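Local coordinates for rhusiopathiae surface protein B (Erysipelothrix rhusiopathiae, PDB 3V10), which probably binds collagen as a peptidoglycan-anchored surface adhesin, this chain being its collagen-binding region with an Ig-like domain followed by a collagen-binding domain, at residues I9-V15 with E29-S35; M69-V75 with L87-N93; T112-K118 with N307-T313. All blocks are in the same frame, centred on the assembly; numbering follows the deposited sequence.

Contact 1. Residues I9-V15 with E29-S35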
loop_
_atom_site.group_PDB
_atom_site.type_symbol
_atom_site.label_atom_id
_atom_site.label_comp_id
_atom_site.label_asym_id
_atom_site.label_seq_id
_atom_site.Cartn_x
_atom_site.Cartn_y
_atom_site.Cartn_z
ATOM N N ILE A 9 -23.976 -13.753 -11.552
ATOM C CA ILE A 9 -22.983 -14.825 -11.448
ATOM C C ILE A 9 -22.030 -14.637 -10.275
ATOM O O ILE A 9 -21.151 -15.473 -10.043
ATOM C CB ILE A 9 -22.123 -14.946 -12.741
ATOM C CG1 ILE A 9 -21.443 -13.611 -13.054
ATOM C CG2 ILE A 9 -22.991 -15.380 -13.906
ATOM C CD1 ILE A 9 -20.295 -13.728 -14.028
ATOM N N PHE A 10 -22.217 -13.555 -9.527
ATOM C CA PHE A 10 -21.355 -13.250 -8.394
ATOM C C PHE A 10 -21.898 -13.791 -7.080
ATOM O O PHE A 10 -22.909 -13.314 -6.554
ATOM C CB PHE A 10 -21.130 -11.742 -8.352
ATOM C CG PHE A 10 -20.666 -11.192 -9.672
ATOM C CD1 PHE A 10 -21.575 -10.658 -10.580
ATOM C CD2 PHE A 10 -19.330 -11.300 -10.051
ATOM C CE1 PHE A 10 -21.161 -10.246 -11.848
ATOM C CE2 PHE A 10 -18.909 -10.893 -11.313
ATOM C CZ PHE A 10 -19.823 -10.365 -12.212
ATOM N N THR A 11 -21.188 -14.792 -6.562
ATOM C CA THR A 11 -21.554 -15.498 -5.337
ATOM C C THR A 11 -21.013 -14.938 -4.023
ATOM O O THR A 11 -21.459 -15.348 -2.949
ATOM C CB THR A 11 -21.113 -16.970 -5.424
ATOM O OG1 THR A 11 -19.685 -17.028 -5.519
ATOM C CG2 THR A 11 -21.720 -17.638 -6.652
ATOM N N GLN A 12 -20.055 -14.020 -4.091
ATOM C CA GLN A 12 -19.487 -13.447 -2.878
ATOM C C GLN A 12 -18.949 -12.048 -3.126
ATOM O O GLN A 12 -18.443 -11.753 -4.208
ATOM C CB GLN A 12 -18.356 -14.338 -2.340
ATOM C CG GLN A 12 -18.820 -15.698 -1.822
ATOM C CD GLN A 12 -17.676 -16.584 -1.364
ATOM O OE1 GLN A 12 -16.504 -16.220 -1.481
ATOM N NE2 GLN A 12 -18.012 -17.759 -0.840
ATOM N N PHE A 13 -19.059 -11.189 -2.118
ATOM C CA PHE A 13 -18.569 -9.820 -2.234
ATOM C C PHE A 13 -18.327 -9.215 -0.860
ATOM O O PHE A 13 -19.223 -9.200 -0.014
ATOM C CB PHE A 13 -19.569 -8.962 -3.011
ATOM C CG PHE A 13 -19.193 -7.511 -3.081
ATOM C CD1 PHE A 13 -17.907 -7.132 -3.451
ATOM C CD2 PHE A 13 -20.118 -6.522 -2.759
ATOM C CE1 PHE A 13 -17.545 -5.787 -3.499
ATOM C CE2 PHE A 13 -19.762 -5.169 -2.804
ATOM C CZ PHE A 13 -18.472 -4.807 -3.174
ATOM N N ASP A 14 -17.117 -8.712 -0.638
ATOM C CA ASP A 14 -16.784 -8.119 0.649
ATOM C C ASP A 14 -15.691 -7.059 0.542
ATOM O O ASP A 14 -14.799 -7.155 -0.298
ATOM C CB ASP A 14 -16.358 -9.218 1.621
ATOM C CG ASP A 14 -16.349 -8.750 3.059
ATOM O OD1 ASP A 14 -17.296 -8.039 3.460
ATOM O OD2 ASP A 14 -15.401 -9.100 3.789
ATOM N N VAL A 15 -15.774 -6.045 1.397
ATOM C CA VAL A 15 -14.799 -4.960 1.407
ATOM C C VAL A 15 -14.068 -4.865 2.742
ATOM O O VAL A 15 -14.683 -4.915 3.809
ATOM C CB VAL A 15 -15.472 -3.596 1.141
ATOM C CG1 VAL A 15 -14.411 -2.503 1.069
ATOM C CG2 VAL A 15 -16.281 -3.652 -0.142
ATOM N N GLU A 29 -9.276 -3.280 0.331
ATOM C CA GLU A 29 -9.458 -4.554 -0.354
ATOM C C GLU A 29 -10.874 -4.938 -0.737
ATOM O O GLU A 29 -11.824 -4.748 0.026
ATOM C CB GLU A 29 -8.883 -5.685 0.498
ATOM C CG GLU A 29 -7.438 -5.522 0.881
ATOM C CD GLU A 29 -7.061 -6.440 2.022
ATOM O OE1 GLU A 29 -7.374 -7.647 1.937
ATOM O OE2 GLU A 29 -6.460 -5.954 3.002
ATOM N N PHE A 30 -10.993 -5.506 -1.931
ATOM C CA PHE A 30 -12.271 -5.963 -2.443
ATOM C C PHE A 30 -12.127 -7.439 -2.770
ATOM O O PHE A 30 -11.191 -7.842 -3.457
ATOM C CB PHE A 30 -12.652 -5.186 -3.704
ATOM C CG PHE A 30 -13.027 -3.761 -3.440
ATOM C CD1 PHE A 30 -14.334 -3.424 -3.110
ATOM C CD2 PHE A 30 -12.066 -2.759 -3.484
ATOM C CE1 PHE A 30 -14.682 -2.109 -2.827
ATOM C CE2 PHE A 30 -12.401 -1.435 -3.200
ATOM C CZ PHE A 30 -13.713 -1.110 -2.871
ATOM N N ASN A 31 -13.039 -8.247 -2.245
ATOM C CA ASN A 31 -13.024 -9.677 -2.507
ATOM C C ASN A 31 -14.277 -10.014 -3.299
ATOM O O ASN A 31 -15.382 -9.623 -2.924
ATOM C CB ASN A 31 -13.012 -10.466 -1.202
ATOM C CG ASN A 31 -13.199 -11.948 -1.426
ATOM O OD1 ASN A 31 -12.291 -12.639 -1.891
ATOM N ND2 ASN A 31 -14.390 -12.444 -1.114
ATOM N N LEU A 32 -14.100 -10.743 -4.393
ATOM C CA LEU A 32 -15.214 -11.108 -5.252
ATOM C C LEU A 32 -15.110 -12.556 -5.719
ATOM O O LEU A 32 -14.030 -13.042 -6.054
ATOM C CB LEU A 32 -15.240 -10.163 -6.462
ATOM C CG LEU A 32 -16.343 -10.298 -7.508
ATOM C CD1 LEU A 32 -17.677 -9.852 -6.919
ATOM C CD2 LEU A 32 -15.983 -9.448 -8.724
ATOM N N ALA A 33 -16.242 -13.249 -5.732
ATOM C CA ALA A 33 -16.284 -14.631 -6.174
ATOM C C ALA A 33 -17.373 -14.761 -7.226
ATOM O O ALA A 33 -18.392 -14.078 -7.155
ATOM C CB ALA A 33 -16.580 -15.554 -4.993
ATOM N N PHE A 34 -17.151 -15.624 -8.207
ATOM C CA PHE A 34 -18.143 -15.846 -9.249
ATOM C C PHE A 34 -18.122 -17.288 -9.737
ATOM O O PHE A 34 -17.226 -18.065 -9.393
ATOM C CB PHE A 34 -17.925 -14.866 -10.415
ATOM C CG PHE A 34 -16.611 -15.030 -11.120
ATOM C CD1 PHE A 34 -16.499 -15.873 -12.221
ATOM C CD2 PHE A 34 -15.482 -14.341 -10.684
ATOM C CE1 PHE A 34 -15.284 -16.025 -12.877
ATOM C CE2 PHE A 34 -14.262 -14.488 -11.332
ATOM C CZ PHE A 34 -14.164 -15.332 -12.433
ATOM N N SER A 35 -19.132 -17.659 -10.514
ATOM C CA SER A 35 -19.204 -19.009 -11.046
ATOM C C SER A 35 -20.081 -19.004 -12.283
ATOM O O SER A 35 -20.628 -17.967 -12.661
ATOM C CB SER A 35 -19.780 -19.967 -10.002
ATOM O OG SER A 35 -21.109 -19.605 -9.670
#

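Contact 2. Residues M69-V75 with L87-N93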
loop_
_atom_site.group_PDB
_atom_site.type_symbol
_atom_site.label_atom_id
_atom_site.label_comp_id
_atom_site.label_asym_id
_atom_site.label_seq_id
_atom_site.Cartn_x
_atom_site.Cartn_y
_atom_site.Cartn_z
ATOM N N MET A 69 -2.258 2.485 -15.703
ATOM C CA MET A 69 -3.383 2.236 -16.610
ATOM C C MET A 69 -2.916 1.264 -17.696
ATOM O O MET A 69 -1.804 1.386 -18.212
ATOM C CB MET A 69 -3.871 3.561 -17.232
ATOM C CG MET A 69 -5.037 3.445 -18.241
ATOM S SD MET A 69 -5.760 5.068 -18.754
ATOM C CE MET A 69 -4.593 5.606 -20.009
ATOM N N GLY A 70 -3.760 0.287 -18.020
ATOM C CA GLY A 70 -3.410 -0.684 -19.042
ATOM C C GLY A 70 -2.587 -1.873 -18.566
ATOM O O GLY A 70 -2.198 -2.706 -19.376
ATOM N N SER A 71 -2.322 -1.968 -17.267
ATOM C CA SER A 71 -1.543 -3.088 -16.745
ATOM C C SER A 71 -2.349 -4.379 -16.861
ATOM O O SER A 71 -3.567 -4.366 -16.705
ATOM C CB SER A 71 -1.166 -2.834 -15.282
ATOM O OG SER A 71 -0.307 -1.714 -15.171
ATOM N N LYS A 72 -1.669 -5.487 -17.141
ATOM C CA LYS A 72 -2.338 -6.780 -17.284
ATOM C C LYS A 72 -1.801 -7.831 -16.319
ATOM O O LYS A 72 -0.614 -7.841 -15.985
ATOM C CB LYS A 72 -2.181 -7.311 -18.713
ATOM C CG LYS A 72 -3.181 -6.779 -19.726
ATOM C CD LYS A 72 -2.927 -5.334 -20.080
ATOM C CE LYS A 72 -3.696 -4.952 -21.336
ATOM N NZ LYS A 72 -3.446 -3.544 -21.718
ATOM N N MET A 73 -2.682 -8.726 -15.888
ATOM C CA MET A 73 -2.313 -9.807 -14.979
ATOM C C MET A 73 -3.059 -11.064 -15.416
ATOM O O MET A 73 -4.266 -11.034 -15.633
ATOM C CB MET A 73 -2.694 -9.451 -13.532
ATOM C CG MET A 73 -2.393 -10.549 -12.514
ATOM S SD MET A 73 -2.831 -10.174 -10.789
ATOM C CE MET A 73 -4.419 -10.931 -10.674
ATOM N N PRO A 74 -2.345 -12.184 -15.574
ATOM C CA PRO A 74 -3.046 -13.399 -15.988
ATOM C C PRO A 74 -3.810 -14.016 -14.827
ATOM O O PRO A 74 -3.453 -13.821 -13.664
ATOM C CB PRO A 74 -1.912 -14.301 -16.467
ATOM C CG PRO A 74 -0.790 -13.922 -15.539
ATOM C CD PRO A 74 -0.889 -12.409 -15.502
ATOM N N VAL A 75 -4.884 -14.734 -15.140
ATOM C CA VAL A 75 -5.649 -15.416 -14.107
ATOM C C VAL A 75 -5.528 -16.884 -14.484
ATOM O O VAL A 75 -6.033 -17.317 -15.520
ATOM C CB VAL A 75 -7.121 -14.989 -14.102
ATOM C CG1 VAL A 75 -7.835 -15.647 -12.939
ATOM C CG2 VAL A 75 -7.221 -13.478 -13.978
ATOM N N LEU A 87 -6.772 -18.978 -17.897
ATOM C CA LEU A 87 -8.202 -18.940 -18.170
ATOM C C LEU A 87 -8.759 -17.535 -18.265
ATOM O O LEU A 87 -9.824 -17.327 -18.835
ATOM C CB LEU A 87 -8.964 -19.704 -17.085
ATOM C CG LEU A 87 -9.164 -21.202 -17.308
ATOM C CD1 LEU A 87 -10.258 -21.443 -18.306
ATOM C CD2 LEU A 87 -7.882 -21.802 -17.783
ATOM N N GLY A 88 -8.048 -16.568 -17.702
ATOM C CA GLY A 88 -8.543 -15.210 -17.754
ATOM C C GLY A 88 -7.435 -14.192 -17.738
ATOM O O GLY A 88 -6.259 -14.523 -17.573
ATOM N N GLU A 89 -7.821 -12.938 -17.913
ATOM C CA GLU A 89 -6.871 -11.845 -17.925
ATOM C C GLU A 89 -7.511 -10.624 -17.285
ATOM O O GLU A 89 -8.632 -10.249 -17.630
ATOM C CB GLU A 89 -6.478 -11.543 -19.370
ATOM C CG GLU A 89 -5.486 -10.423 -19.559
ATOM C CD GLU A 89 -5.065 -10.304 -21.009
ATOM O OE1 GLU A 89 -4.520 -11.287 -21.546
ATOM O OE2 GLU A 89 -5.287 -9.235 -21.612
ATOM N N LEU A 90 -6.799 -10.015 -16.341
ATOM C CA LEU A 90 -7.287 -8.817 -15.672
ATOM C C LEU A 90 -6.530 -7.606 -16.180
ATOM O O LEU A 90 -5.297 -7.609 -16.228
ATOM C CB LEU A 90 -7.085 -8.906 -14.158
ATOM C CG LEU A 90 -8.088 -9.694 -13.322
ATOM C CD1 LEU A 90 -7.574 -9.783 -11.895
ATOM C CD2 LEU A 90 -9.451 -9.009 -13.363
ATOM N N THR A 91 -7.270 -6.574 -16.560
ATOM C CA THR A 91 -6.657 -5.341 -17.028
ATOM C C THR A 91 -7.040 -4.243 -16.047
ATOM O O THR A 91 -8.220 -4.000 -15.790
ATOM C CB THR A 91 -7.134 -4.964 -18.443
ATOM O OG1 THR A 91 -6.732 -5.982 -19.370
ATOM C CG2 THR A 91 -6.517 -3.628 -18.865
ATOM N N PHE A 92 -6.031 -3.585 -15.487
ATOM C CA PHE A 92 -6.258 -2.525 -14.510
ATOM C C PHE A 92 -6.224 -1.169 -15.208
ATOM O O PHE A 92 -5.189 -0.759 -15.736
ATOM C CB PHE A 92 -5.183 -2.609 -13.420
ATOM C CG PHE A 92 -5.131 -3.946 -12.735
ATOM C CD1 PHE A 92 -5.894 -4.198 -11.599
ATOM C CD2 PHE A 92 -4.368 -4.978 -13.264
ATOM C CE1 PHE A 92 -5.898 -5.463 -11.007
ATOM C CE2 PHE A 92 -4.366 -6.241 -12.680
ATOM C CZ PHE A 92 -5.135 -6.484 -11.549
ATOM N N ASN A 93 -7.366 -0.485 -15.203
ATOM C CA ASN A 93 -7.501 0.817 -15.850
ATOM C C ASN A 93 -7.993 1.884 -14.869
ATOM O O ASN A 93 -9.120 2.372 -14.986
ATOM C CB ASN A 93 -8.479 0.707 -17.025
ATOM C CG ASN A 93 -7.989 -0.243 -18.112
ATOM O OD1 ASN A 93 -8.769 -1.018 -18.671
ATOM N ND2 ASN A 93 -6.699 -0.183 -18.419
#

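Contact 3. Residues T112-K118 with N307-T313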
loop_
_atom_site.group_PDB
_atom_site.type_symbol
_atom_site.label_atom_id
_atom_site.label_comp_id
_atom_site.label_asym_id
_atom_site.label_seq_id
_atom_site.Cartn_x
_atom_site.Cartn_y
_atom_site.Cartn_z
ATOM N N THR A 112 -15.477 -21.607 -11.729
ATOM C CA THR A 112 -15.644 -20.781 -10.541
ATOM C C THR A 112 -14.369 -19.957 -10.442
ATOM O O THR A 112 -13.367 -20.280 -11.080
ATOM C CB THR A 112 -15.768 -21.617 -9.255
ATOM O OG1 THR A 112 -14.586 -22.410 -9.087
ATOM C CG2 THR A 112 -16.991 -22.530 -9.320
ATOM N N GLY A 113 -14.403 -18.892 -9.655
ATOM C CA GLY A 113 -13.213 -18.073 -9.504
ATOM C C GLY A 113 -13.354 -17.015 -8.432
ATOM O O GLY A 113 -14.455 -16.716 -7.967
ATOM N N THR A 114 -12.215 -16.452 -8.048
ATOM C CA THR A 114 -12.161 -15.442 -7.012
ATOM C C THR A 114 -11.207 -14.332 -7.435
ATOM O O THR A 114 -10.217 -14.573 -8.123
ATOM C CB THR A 114 -11.653 -16.056 -5.691
ATOM O OG1 THR A 114 -12.275 -17.334 -5.484
ATOM C CG2 THR A 114 -11.991 -15.152 -4.517
ATOM N N ILE A 115 -11.520 -13.111 -7.029
ATOM C CA ILE A 115 -10.674 -11.972 -7.343
ATOM C C ILE A 115 -10.488 -11.169 -6.073
ATOM O O ILE A 115 -11.461 -10.822 -5.407
ATOM C CB ILE A 115 -11.314 -11.049 -8.398
ATOM C CG1 ILE A 115 -11.461 -11.790 -9.727
ATOM C CG2 ILE A 115 -10.462 -9.786 -8.560
ATOM C CD1 ILE A 115 -12.133 -10.969 -10.809
ATOM N N ASN A 116 -9.237 -10.898 -5.726
ATOM C CA ASN A 116 -8.929 -10.108 -4.545
ATOM C C ASN A 116 -8.252 -8.851 -5.067
ATOM O O ASN A 116 -7.056 -8.842 -5.354
ATOM C CB ASN A 116 -8.017 -10.898 -3.609
ATOM C CG ASN A 116 -8.723 -12.093 -2.997
ATOM O OD1 ASN A 116 -9.445 -11.961 -2.007
ATOM N ND2 ASN A 116 -8.540 -13.264 -3.598
ATOM N N LEU A 117 -9.050 -7.800 -5.213
ATOM C CA LEU A 117 -8.587 -6.526 -5.751
ATOM C C LEU A 117 -8.092 -5.563 -4.684
ATOM O O LEU A 117 -8.721 -5.394 -3.648
ATOM C CB LEU A 117 -9.729 -5.873 -6.541
ATOM C CG LEU A 117 -9.552 -4.461 -7.102
ATOM C CD1 LEU A 117 -8.488 -4.446 -8.188
ATOM C CD2 LEU A 117 -10.886 -3.992 -7.675
ATOM N N LYS A 118 -6.953 -4.932 -4.953
ATOM C CA LYS A 118 -6.375 -3.970 -4.029
ATOM C C LYS A 118 -6.554 -2.584 -4.621
ATOM O O LYS A 118 -6.353 -2.393 -5.821
ATOM C CB LYS A 118 -4.886 -4.267 -3.827
ATOM C CG LYS A 118 -4.616 -5.679 -3.338
ATOM C CD LYS A 118 -5.411 -5.965 -2.072
ATOM C CE LYS A 118 -5.233 -7.396 -1.597
ATOM N NZ LYS A 118 -3.844 -7.651 -1.123
ATOM N N ASN A 307 -0.308 -6.289 2.606
ATOM C CA ASN A 307 -0.057 -6.835 1.273
ATOM C C ASN A 307 -0.852 -6.063 0.230
ATOM O O ASN A 307 -2.079 -5.975 0.304
ATOM C CB ASN A 307 -0.430 -8.322 1.233
ATOM C CG ASN A 307 -0.076 -8.978 -0.086
ATOM O OD1 ASN A 307 -0.629 -8.635 -1.126
ATOM N ND2 ASN A 307 0.854 -9.929 -0.048
ATOM N N MET A 308 -0.144 -5.519 -0.754
ATOM C CA MET A 308 -0.778 -4.716 -1.788
ATOM C C MET A 308 -0.914 -5.379 -3.158
ATOM O O MET A 308 -1.222 -4.705 -4.149
ATOM C CB MET A 308 -0.031 -3.379 -1.915
ATOM C CG MET A 308 1.471 -3.455 -2.247
ATOM S SD MET A 308 2.655 -3.997 -0.940
ATOM C CE MET A 308 3.604 -5.095 -1.921
ATOM N N PHE A 309 -0.715 -6.692 -3.216
ATOM C CA PHE A 309 -0.808 -7.425 -4.481
ATOM C C PHE A 309 -2.215 -7.905 -4.825
ATOM O O PHE A 309 -2.952 -8.382 -3.964
ATOM C CB PHE A 309 0.124 -8.644 -4.459
ATOM C CG PHE A 309 1.589 -8.299 -4.541
ATOM C CD1 PHE A 309 2.150 -7.867 -5.741
ATOM C CD2 PHE A 309 2.411 -8.434 -3.429
ATOM C CE1 PHE A 309 3.517 -7.576 -5.832
ATOM C CE2 PHE A 309 3.778 -8.146 -3.507
ATOM C CZ PHE A 309 4.332 -7.717 -4.712
ATOM N N ASP A 310 -2.578 -7.776 -6.096
ATOM C CA ASP A 310 -3.873 -8.253 -6.560
ATOM C C ASP A 310 -3.673 -9.731 -6.831
ATOM O O ASP A 310 -2.568 -10.163 -7.145
ATOM C CB ASP A 310 -4.273 -7.554 -7.863
ATOM C CG ASP A 310 -4.426 -6.062 -7.695
ATOM O OD1 ASP A 310 -5.388 -5.652 -7.020
ATOM O OD2 ASP A 310 -3.583 -5.300 -8.224
ATOM N N ASP A 311 -4.728 -10.518 -6.686
ATOM C CA ASP A 311 -4.614 -11.939 -6.968
ATOM C C ASP A 311 -5.955 -12.443 -7.459
ATOM O O ASP A 311 -6.990 -11.828 -7.207
ATOM C CB ASP A 311 -4.143 -12.713 -5.727
ATOM C CG ASP A 311 -5.144 -12.686 -4.597
ATOM O OD1 ASP A 311 -6.241 -13.261 -4.757
ATOM O OD2 ASP A 311 -4.830 -12.096 -3.543
ATOM N N ALA A 312 -5.928 -13.546 -8.192
ATOM C CA ALA A 312 -7.150 -14.126 -8.731
ATOM C C ALA A 312 -6.882 -15.566 -9.121
ATOM O O ALA A 312 -5.751 -15.927 -9.447
ATOM C CB ALA A 312 -7.616 -13.330 -9.950
ATOM N N THR A 313 -7.925 -16.386 -9.083
ATOM C CA THR A 313 -7.803 -17.793 -9.427
ATOM C C THR A 313 -9.120 -18.301 -9.991
ATOM O O THR A 313 -10.179 -17.753 -9.691
ATOM C CB THR A 313 -7.445 -18.634 -8.193
ATOM O OG1 THR A 313 -7.598 -20.024 -8.498
ATOM C CG2 THR A 313 -8.337 -18.268 -7.028
HETATM O O HOH W 1 -4.680 -2.882 -7.930
#

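Contact 1. Residues I9-V15 with E29-S35
Two short backbone bonds hold Asp14 to Asn31: Asn31 N donates to Asp14 O at 2.8 Å and Asp14 N to Asn31 O at 3.0 Å. They fix an antiparallel register in which Phe13 faces Leu32 and Val15 faces Phe30 as non-hydrogen-bonded pairs. Farther along, Ala33 N reaches Gln12 O at 3.1 Å, but the return is shared. Thr11 N (2.9 Å) and Gln12 N (3.5 Å) both make weak bonds to Ala33 O, so that Thr11 and Gln12 together face Ala33 in a classic beta bulge. Beyond it one more bond, Ser35 N to Ile9 O at 3.0 Å, joins the segments.

One face of the pair, carrying Phe10, Phe13, Val15, Phe30, Leu32 and Phe34, is wholly apolar. Val15 CG2 lies 3.5 Å from Phe30 CE1, the edge of the Phe13 ring meets Phe30 (CE1 to CD1, 4.0 Å), and Phe10 CD2 approaches Leu32 CD1 at 3.8 Å. Phe10 and Phe34 each make an edge-to-face contact with Phe51. On the other face lie Gln12, Asp14, Asn31 and Ala33; the carboxylate of Asp14 bonds to Asn16 close by. An apolar face against a largely polar one is what is expected of a sheet in an Ig-like sandwich, consistent with the aromatic side, apart from the partly exposed Phe13, packing inward.

Contact 2. Residues M69-V75 with L87-N93
Strands 71-75 and 87-93 are the antiparallel arms of a beta hairpin, their axes 4.4 Å apart at closest approach and 158° apart in direction. Its regular middle is the hydrogen-bonded pair Met73 and Leu90, with Leu90 N to Met73 O at 2.8 Å and Met73 N to Leu90 O at 2.9 Å; at the next hydrogen-bonded pair, two residues along, Phe92 N meets Ser71 O at 2.9 Å. A bulge interrupts the pairing at each end of the contact. Gly70 N donates to Phe92 O at 2.9 Å and Ser71 N only weakly at 3.5 Å. This is a G1 bulge, and the positive phi of Gly70 (85°) is a conformation in which a side chain would be jammed against the preceding carbonyl. At the other end Leu87 N (3.0 Å) and Gly88 N (3.1 Å) both donate to Val75 O in a classic bulge. A CB on Gly88 would come tight against that of Val75, so the glycine leaves room for it.

Met73, Val75, Leu90 and Phe92 gather on one face: Met73 CE touches Leu90 CD1 at 3.6 Å, Met73 CB meets the edge of the Phe92 ring at CE2 (3.7 Å), and Val75 CG2 packs on Leu90 CG (3.9 Å). Lys72, Glu89 and Thr91 occupy the opposite face, where the aliphatic part of Lys72 lies over Thr91, CG to OG1 3.7 Å. Strand 96-101 continues the sheet beyond 85-93, while the C-terminal strand 311-315 runs parallel to 71-77 on the other flank and packs Ala312 against Val75 and Leu90.

Contact 3. Residues T112-K118 with N307-T313
Lys118 gives up more surface here than any other residue, about 95 Å². Its CA-to-CB bond points toward the 307-313 segment, and NZ donates to two backbone carbonyls, Asn307 O at 2.8 Å and Phe309 O at 3.1 Å, while CG rests 3.6 Å from Met308 O. The bend that presents these carbonyls is braced by an Asx turn, Phe309 N to Asn307 OD1 at 2.9 Å. The backbone of Lys118 is held as well: its N donates to Asp310 OD1 at 2.7 Å, and a water bridges Lys118 O and Asp310 OD2, giving a hydrogen bond of 2.7 Å to each.

From Asp311 onward the chain becomes a strand antiparallel to 112-118. This strand, near the C-terminal end of the chain, completes a sheet of the N-terminal Ig-like domain, lying between strands 112-123 and 71-77. Such beta-strand complementation is consistent with the latch of the Collagen Hug model, by which adhesins of this kind are thought to close around their ligand.

Asp311, next in buried area, pairs with Asn116: Asn116 N reaches Asp311 O at 2.8 Å, Asp311 N reaches Asn116 O at 3.2 Å, and Asn116 ND2 adds a side-chain bond to Asp311 OD1 at 2.6 Å. Thr313 buries nearly as much, bonding through its O to Thr114 N (2.9 Å) and its N to Thr114 O (3.1 Å). Alongside, Gly113 CA sits 3.1 Å from Thr313 O, where a side chain would collide with that carbonyl.

The three contacts share one curled mixed sheet of the N-terminal Ig-like domain and close in series along the chain. Contact 3 lies centrally: its centre is about 10 Å from that of contact 1 and about 11 Å from that of contact 2, whereas the centres of contacts 1 and 2 are about 17 Å apart and the two do not touch. Strand 112-123 borders strand 28-35 of contact 1, and strand 311-315 borders strand 71-77 of contact 2. Contacts 1 and 2 are each local, but contact 3 joins segments 189 residues apart, so contact 3, with one strand beside each local pairing, bridges them and ties both domains together, consistent with a latch.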